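Local structure of hemolysin activator protein CdiB (Acinetobacter baumannii ACICU, 6WIL) at residues A[359-364]-A[380-385]; A[413-418]-A[444-449]; A[455-460]-A[470-475]. The protein probably secretes its partner toxin CdiA across the outer membrane, acting as an Omp85-superfamily, two-partner-secretion (TpsB) transporter in contact-dependent growth inhibition. All coordinates share one frame; numbering follows the deposited sequence.

In the fold
Interactions 1, 2 and 3 come in series along the chain, all within the ShlB/FhaC/HecB-type region, which takes in most of the barrel strands. Interaction 1 pairs strands 349-371 and 374-386 as a hairpin. Interaction 2, its centre about 10 Å away, takes the next barrel strand, 414-429, against the end of strand 432-444 and the start of the following loop. Strands 374-386 and 414-429 are neighbours, joined by backbone bonds such as R383 to L416. Interaction 3 is a small two-stranded sheet within that same loop, centred about 17 Å from interaction 2 and 22 Å from interaction 1; D475 reaches back to L449. The series thus runs from the barrel wall to the long loop 6 folded against it.

Interaction 1: A[359-364]-A[380-385]; sequences SGWNLG and IDYRRG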
# COMPACT_ATOMS: atom_id res chain seq x y z
N SER A 359 22.32 9.36 6.75
CA SER A 359 21.22 8.95 7.61
C SER A 359 20.15 10.04 7.56
O SER A 359 20.43 11.19 7.21
CB SER A 359 21.68 8.71 9.05
OG SER A 359 21.83 9.94 9.74
N GLY A 360 18.94 9.66 7.92
CA GLY A 360 17.85 10.62 7.92
C GLY A 360 16.53 9.98 8.29
O GLY A 360 16.49 8.86 8.80
N TRP A 361 15.45 10.70 8.01
CA TRP A 361 14.12 10.22 8.33
C TRP A 361 13.15 10.58 7.21
O TRP A 361 13.37 11.52 6.45
CB TRP A 361 13.62 10.80 9.67
CG TRP A 361 13.83 12.27 9.82
CD1 TRP A 361 14.91 12.88 10.39
CD2 TRP A 361 12.95 13.32 9.41
NE1 TRP A 361 14.75 14.25 10.36
CE2 TRP A 361 13.55 14.54 9.76
CE3 TRP A 361 11.70 13.34 8.77
CZ2 TRP A 361 12.96 15.77 9.50
CZ3 TRP A 361 11.11 14.57 8.51
CH2 TRP A 361 11.74 15.77 8.88
N ASN A 362 12.09 9.79 7.11
CA ASN A 362 11.01 10.02 6.17
C ASN A 362 9.70 10.19 6.93
O ASN A 362 9.45 9.48 7.91
CB ASN A 362 10.86 8.85 5.18
CG ASN A 362 11.98 8.79 4.17
OD1 ASN A 362 13.07 8.29 4.46
ND2 ASN A 362 11.72 9.29 2.96
N LEU A 363 8.89 11.13 6.48
CA LEU A 363 7.52 11.29 6.95
C LEU A 363 6.61 11.26 5.73
O LEU A 363 6.91 11.88 4.71
CB LEU A 363 7.32 12.60 7.72
CG LEU A 363 7.81 12.60 9.17
CD1 LEU A 363 7.61 13.96 9.82
CD2 LEU A 363 7.10 11.51 9.98
N GLY A 364 5.51 10.52 5.84
CA GLY A 364 4.63 10.42 4.69
C GLY A 364 3.24 9.97 5.06
O GLY A 364 2.94 9.66 6.22
N ILE A 380 2.67 10.18 -0.58
CA ILE A 380 3.55 11.33 -0.68
C ILE A 380 4.51 11.27 0.49
O ILE A 380 4.09 11.00 1.63
CB ILE A 380 2.77 12.66 -0.70
CG1 ILE A 380 1.60 12.58 -1.69
CG2 ILE A 380 3.69 13.80 -1.10
CD1 ILE A 380 0.48 13.54 -1.38
N ASP A 381 5.78 11.52 0.22
CA ASP A 381 6.85 11.31 1.19
C ASP A 381 7.72 12.55 1.28
O ASP A 381 8.03 13.18 0.27
CB ASP A 381 7.69 10.08 0.79
CG ASP A 381 8.83 9.80 1.75
OD1 ASP A 381 9.90 10.44 1.60
OD2 ASP A 381 8.68 8.94 2.64
N TYR A 382 8.10 12.90 2.51
CA TYR A 382 9.05 13.98 2.77
C TYR A 382 10.29 13.37 3.41
O TYR A 382 10.19 12.69 4.44
CB TYR A 382 8.45 15.04 3.69
CG TYR A 382 9.38 16.21 3.96
CD1 TYR A 382 9.48 17.26 3.06
CD2 TYR A 382 10.15 16.26 5.12
CE1 TYR A 382 10.32 18.34 3.30
CE2 TYR A 382 10.99 17.33 5.37
CZ TYR A 382 11.07 18.36 4.46
OH TYR A 382 11.91 19.43 4.70
N ARG A 383 11.45 13.60 2.80
CA ARG A 383 12.70 13.02 3.26
C ARG A 383 13.68 14.12 3.63
O ARG A 383 13.72 15.17 2.99
CB ARG A 383 13.30 12.10 2.19
CG ARG A 383 14.42 11.22 2.70
CD ARG A 383 15.75 11.61 2.10
NE ARG A 383 16.04 10.87 0.87
CZ ARG A 383 17.10 11.09 0.10
NH1 ARG A 383 17.96 12.05 0.42
NH2 ARG A 383 17.30 10.37 -0.99
N ARG A 384 14.46 13.86 4.68
CA ARG A 384 15.53 14.74 5.13
C ARG A 384 16.70 13.87 5.56
O ARG A 384 16.52 12.93 6.33
CB ARG A 384 15.07 15.62 6.30
CG ARG A 384 14.37 16.90 5.87
CD ARG A 384 15.34 18.06 5.83
NE ARG A 384 16.01 18.23 7.12
CZ ARG A 384 15.49 18.91 8.14
NH1 ARG A 384 14.30 19.48 8.03
NH2 ARG A 384 16.17 19.01 9.27
N GLY A 385 17.89 14.18 5.06
CA GLY A 385 19.04 13.33 5.30
C GLY A 385 20.31 14.13 5.52
O GLY A 385 20.50 15.21 4.96
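W361 and R384 face each other across an antiparallel barrel hairpin, 359-364 against 380-385, with hydrogen-bonded pairs W361-R384 and L363-Y382; the shortest of their four backbone bonds is Y382 N to L363 O, 2.7 Å. The tighter side carries N362, D381 and R383. There N362 ND2 packs against R383 CB at 3.3 Å and gives a hydrogen bond to the syn lone pair of D381 OD1, which lies in the amide plane; it is modelled at 2.5 Å, too short for its length to be trusted. The face bearing W361, L363, Y382 and R384 is looser and belongs to the surface. With chi1 at 46°, W361 CG sits between the backbone N and carbonyl carbon; R384 CB covers one face of the six-membered ring, 4.1 Å from its centroid, in a CH-pi contact. W361 CZ3 meets the edge of the Y382 ring at CD2, 3.9 Å away. On one flank, strand 329-346 supplies Y334 OH to D381 OD2; on the other, strand 414-429 sets W417 edge-to-face with Y382, while R383 forms a salt bridge to D453 of the loop after strand 432-444.

Interaction 2: A[413-418]-A[444-449]; sequences RAPLWS and YAPKIL. With C8E ((hydroxyethyloxy)tri(ethyloxy)octane), chain D.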
# COMPACT_ATOMS: atom_id res chain seq x y z
N ARG A 413 20.70 18.85 5.75
CA ARG A 413 19.33 19.33 5.56
C ARG A 413 18.95 19.34 4.07
O ARG A 413 18.66 20.38 3.48
CB ARG A 413 19.14 20.72 6.18
CG ARG A 413 19.30 20.75 7.68
CD ARG A 413 19.14 22.16 8.23
NE ARG A 413 17.80 22.70 8.01
CZ ARG A 413 16.82 22.64 8.91
NH1 ARG A 413 15.63 23.16 8.63
NH2 ARG A 413 17.03 22.07 10.09
N ALA A 414 18.97 18.15 3.48
CA ALA A 414 18.62 17.97 2.08
C ALA A 414 17.18 17.47 1.99
O ALA A 414 16.93 16.28 2.21
CB ALA A 414 19.58 16.99 1.40
N PRO A 415 16.21 18.34 1.67
CA PRO A 415 14.81 17.89 1.63
C PRO A 415 14.41 17.33 0.27
O PRO A 415 14.67 17.95 -0.77
CB PRO A 415 14.03 19.17 1.96
CG PRO A 415 14.89 20.26 1.37
CD PRO A 415 16.33 19.79 1.45
N LEU A 416 13.78 16.16 0.27
CA LEU A 416 13.32 15.53 -0.96
C LEU A 416 11.83 15.22 -0.83
O LEU A 416 11.40 14.64 0.17
CB LEU A 416 14.10 14.25 -1.25
CG LEU A 416 13.84 13.67 -2.65
CD1 LEU A 416 14.35 14.63 -3.70
CD2 LEU A 416 14.47 12.30 -2.81
N TRP A 417 11.07 15.60 -1.85
CA TRP A 417 9.65 15.29 -1.93
C TRP A 417 9.46 14.14 -2.91
O TRP A 417 9.95 14.19 -4.04
CB TRP A 417 8.84 16.50 -2.38
CG TRP A 417 8.71 17.54 -1.32
CD1 TRP A 417 9.57 18.56 -1.06
CD2 TRP A 417 7.65 17.65 -0.36
NE1 TRP A 417 9.11 19.31 0.00
CE2 TRP A 417 7.93 18.77 0.44
CE3 TRP A 417 6.49 16.91 -0.12
CZ2 TRP A 417 7.09 19.17 1.48
CZ3 TRP A 417 5.66 17.31 0.92
CH2 TRP A 417 5.96 18.43 1.70
N SER A 418 8.75 13.10 -2.47
CA SER A 418 8.47 11.95 -3.30
C SER A 418 6.97 11.68 -3.30
O SER A 418 6.28 11.91 -2.30
CB SER A 418 9.22 10.70 -2.82
OG SER A 418 10.61 10.84 -3.05
N TYR A 444 10.50 15.84 -6.43
CA TYR A 444 10.79 17.27 -6.49
C TYR A 444 11.82 17.62 -5.44
O TYR A 444 11.61 17.36 -4.25
CB TYR A 444 9.51 18.10 -6.29
CG TYR A 444 9.80 19.55 -5.98
CD1 TYR A 444 10.16 20.44 -6.99
CD2 TYR A 444 9.70 20.04 -4.69
CE1 TYR A 444 10.42 21.77 -6.71
CE2 TYR A 444 9.97 21.37 -4.40
CZ TYR A 444 10.32 22.23 -5.41
OH TYR A 444 10.58 23.55 -5.12
N ALA A 445 12.93 18.22 -5.87
CA ALA A 445 14.02 18.60 -4.98
C ALA A 445 14.18 20.12 -4.97
O ALA A 445 14.54 20.70 -6.01
CB ALA A 445 15.33 17.94 -5.40
N PRO A 446 13.93 20.80 -3.85
CA PRO A 446 14.18 22.25 -3.82
C PRO A 446 15.64 22.62 -3.97
O PRO A 446 15.95 23.67 -4.55
CB PRO A 446 13.64 22.67 -2.44
CG PRO A 446 12.67 21.60 -2.07
CD PRO A 446 13.22 20.33 -2.65
N LYS A 447 16.56 21.79 -3.47
CA LYS A 447 17.98 22.10 -3.51
C LYS A 447 18.72 21.12 -4.41
O LYS A 447 18.15 20.18 -4.95
CB LYS A 447 18.58 22.07 -2.09
CG LYS A 447 17.82 22.93 -1.10
CD LYS A 447 17.56 24.32 -1.67
CE LYS A 447 16.78 25.19 -0.70
NZ LYS A 447 15.36 25.43 -1.10
N ILE A 448 20.02 21.38 -4.58
CA ILE A 448 20.86 20.51 -5.38
C ILE A 448 20.98 19.15 -4.72
O ILE A 448 21.13 19.05 -3.49
CB ILE A 448 22.25 21.15 -5.58
CG1 ILE A 448 22.12 22.50 -6.31
CG2 ILE A 448 23.18 20.21 -6.34
CD1 ILE A 448 21.29 22.44 -7.56
N LEU A 449 20.90 18.10 -5.52
CA LEU A 449 21.06 16.73 -5.06
C LEU A 449 22.39 16.17 -5.53
O LEU A 449 22.92 16.56 -6.57
CB LEU A 449 19.93 15.84 -5.56
CG LEU A 449 18.51 16.13 -5.06
CD1 LEU A 449 17.53 15.18 -5.72
CD2 LEU A 449 18.45 16.02 -3.55
C1 C8E D . 4.00 18.48 -2.57
C2 C8E D . 5.01 17.75 -3.46
C3 C8E D . 4.60 16.29 -3.63
C4 C8E D . 5.59 15.59 -4.56
C5 C8E D . 5.40 16.11 -5.99
C6 C8E D . 6.52 15.57 -6.87
C7 C8E D . 6.01 15.40 -8.29
C8 C8E D . 6.34 16.65 -9.11
O9 C8E D . 7.16 16.28 -10.18
C10 C8E D . 7.56 17.33 -11.00
C11 C8E D . 8.66 16.84 -11.95
O12 C8E D . 8.38 17.28 -13.25
C13 C8E D . 9.44 17.10 -14.15
C14 C8E D . 9.04 17.63 -15.53
O15 C8E D . 7.65 17.61 -15.67
C16 C8E D . 7.20 17.96 -16.95
C17 C8E D . 5.79 17.43 -17.18
O18 C8E D . 4.88 18.08 -16.33
C19 C8E D . 3.54 17.90 -16.69
C20 C8E D . 2.77 17.25 -15.54
O21 C8E D . 2.90 18.03 -14.38
O HOH W 1 16.29 19.62 -2.37
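W417 and Y444 form an antiparallel hydrogen-bonded pair between neighbouring strands of the 16-stranded barrel, just where strand 432-444 gives way to loop 6. Their backbones exchange two bonds of 3.0 Å, W417 N to Y444 O and Y444 N to W417 O, each donor tilted by about 20° from the carbonyl plane. Above this pair the two aromatic side chains slant across one another: W417 CD1 comes in at the edge of the tyrosine ring, near its plane, and lies 3.9 Å from Y444 CD2. Y444 CG is anti to its backbone N (chi1 165°) and W417 CG beside its own N, settings that bring the two rings together on one face of the sheet. Y444 O lies in the indole plane at the ring edge. On the other face of the sheet, L416 and L449 cross at about a right angle, touching methyl to methyl, CD1 to CD1 at 3.8 Å; L416 CD1 is equally close to A445 CB. Past the paired residues the chains part, and P446 CD rests against P415 O at 3.4 Å; that oxygen accepts a hydrogen bond from a water. The aromatic pair also meets the tail of a bound C8E detergent, consistent with a lipid-facing wall: C1 lies over one indole face toward the rim, and C2 approaches W417 CE3 to 3.7 Å.

Interaction 3: A[455-460]-A[470-475]; sequences FYIGGR and LMLSGD
Y456 and S473 oppose each other as the non-hydrogen-bonded pair of a two-stranded antiparallel sheet, flanked by the hydrogen-bonded pairs F455-G474 and I457-L472. This sheet lies in loop 6, between barrel strands 432-444 and 476-487; the long connection between its strands carries the VRGF sequence, a signature of TpsB and Omp85 transporters. Four backbone bonds join the strands, from F455 N to G474 O, nearly straight at 2.9 Å, to a weak one from L472 N to I457 O. CA-H...O contacts fill in between, S473 CA lying 3.2 Å from F455 O. The aromatic contact is CH-pi: S473 CB sits over one face of the Y456 ring, 3.8 Å from its centroid. Apolar contacts lie on both faces. I457 CG1 and L472 CB touch at 3.7 Å. Across the sheet, selenomethionine M471 bends at chi3 (85°), which brings CE to 3.6 Å from Y456 CB. The same methyl closely approaches a backbone oxygen, G458 O, at 3.2 Å. G458 takes backbone angles, 106° and 105°, that would jam a CB against the preceding carbonyl. Y456 and M471 pack on the N-terminal helix 8-27, with Y456 OH hydrogen-bonded to P451 O, while I457 and L472 lean on L516 of strand 515-526 and F455 on strand 432-444, placing the little sheet between helix and barrel wall.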
# COMPACT_ATOMS: atom_id res chain seq x y z
N PHE A 455 16.51 11.64 -10.04
CA PHE A 455 15.44 10.87 -10.65
C PHE A 455 15.88 10.44 -12.04
O PHE A 455 16.17 11.29 -12.89
CB PHE A 455 14.16 11.70 -10.71
CG PHE A 455 12.92 10.91 -11.00
CD1 PHE A 455 12.56 10.60 -12.30
CD2 PHE A 455 12.09 10.50 -9.97
CE1 PHE A 455 11.41 9.89 -12.57
CE2 PHE A 455 10.93 9.79 -10.23
CZ PHE A 455 10.60 9.48 -11.54
N TYR A 456 15.94 9.13 -12.27
CA TYR A 456 16.46 8.57 -13.52
C TYR A 456 15.32 7.92 -14.31
O TYR A 456 14.40 7.34 -13.73
CB TYR A 456 17.56 7.54 -13.22
CG TYR A 456 18.79 8.15 -12.59
CD1 TYR A 456 18.83 8.42 -11.22
CD2 TYR A 456 19.90 8.47 -13.35
CE1 TYR A 456 19.95 8.99 -10.64
CE2 TYR A 456 21.03 9.04 -12.78
CZ TYR A 456 21.05 9.29 -11.43
OH TYR A 456 22.17 9.85 -10.87
N ILE A 457 15.40 8.05 -15.62
CA ILE A 457 14.37 7.50 -16.54
C ILE A 457 15.05 6.77 -17.68
O ILE A 457 16.07 7.21 -18.11
CB ILE A 457 13.42 8.61 -17.02
CG1 ILE A 457 14.15 9.73 -17.75
CG2 ILE A 457 12.60 9.15 -15.88
CD1 ILE A 457 13.24 10.83 -18.17
N GLY A 458 14.40 5.73 -18.17
CA GLY A 458 14.90 4.88 -19.26
C GLY A 458 15.37 3.54 -18.73
O GLY A 458 16.42 3.51 -18.14
N GLY A 459 14.59 2.49 -18.94
CA GLY A 459 14.89 1.14 -18.42
C GLY A 459 13.61 0.45 -17.98
O GLY A 459 12.59 1.06 -18.02
N ARG A 460 13.70 -0.77 -17.47
CA ARG A 460 12.52 -1.55 -17.14
C ARG A 460 11.74 -0.99 -15.95
O ARG A 460 10.57 -1.36 -15.77
CB ARG A 460 12.93 -3.00 -16.84
CG ARG A 460 13.46 -3.22 -15.43
CD ARG A 460 14.29 -4.50 -15.31
NE ARG A 460 13.49 -5.70 -15.07
CZ ARG A 460 13.17 -6.59 -16.00
NH1 ARG A 460 13.59 -6.43 -17.25
NH2 ARG A 460 12.44 -7.65 -15.68
N LEU A 470 21.89 4.10 -21.11
CA LEU A 470 22.00 5.53 -20.92
C LEU A 470 20.67 6.00 -20.38
O LEU A 470 19.62 5.69 -20.95
CB LEU A 470 22.34 6.28 -22.22
CG LEU A 470 23.67 5.92 -22.88
CD1 LEU A 470 23.75 6.53 -24.26
CD2 LEU A 470 24.87 6.35 -22.03
N MSE A 471 20.71 6.72 -19.26
CA MSE A 471 19.48 7.23 -18.65
C MSE A 471 19.53 8.75 -18.54
O MSE A 471 20.59 9.33 -18.33
CB MSE A 471 19.26 6.61 -17.27
CG MSE A 471 19.08 5.10 -17.31
SE MSE A 471 18.96 4.31 -15.52
CE MSE A 471 17.04 4.56 -15.20
N LEU A 472 18.38 9.38 -18.73
CA LEU A 472 18.23 10.80 -18.43
C LEU A 472 17.99 10.96 -16.94
O LEU A 472 17.45 10.08 -16.28
CB LEU A 472 17.07 11.40 -19.23
CG LEU A 472 17.07 11.08 -20.73
CD1 LEU A 472 15.81 11.60 -21.38
CD2 LEU A 472 18.30 11.66 -21.43
N SER A 473 18.42 12.10 -16.39
CA SER A 473 18.33 12.34 -14.96
C SER A 473 18.17 13.83 -14.69
O SER A 473 18.69 14.66 -15.45
CB SER A 473 19.53 11.78 -14.20
OG SER A 473 20.61 12.71 -14.17
N GLY A 474 17.43 14.14 -13.63
CA GLY A 474 17.34 15.49 -13.12
C GLY A 474 17.07 15.43 -11.63
O GLY A 474 16.74 14.38 -11.09
N ASP A 475 17.24 16.58 -10.98
CA ASP A 475 16.87 16.69 -9.57
C ASP A 475 15.37 16.51 -9.38
O ASP A 475 14.92 15.92 -8.38
CB ASP A 475 17.32 18.04 -9.02
CG ASP A 475 18.73 18.00 -8.47
OD1 ASP A 475 19.44 17.00 -8.72
OD2 ASP A 475 19.11 18.95 -7.76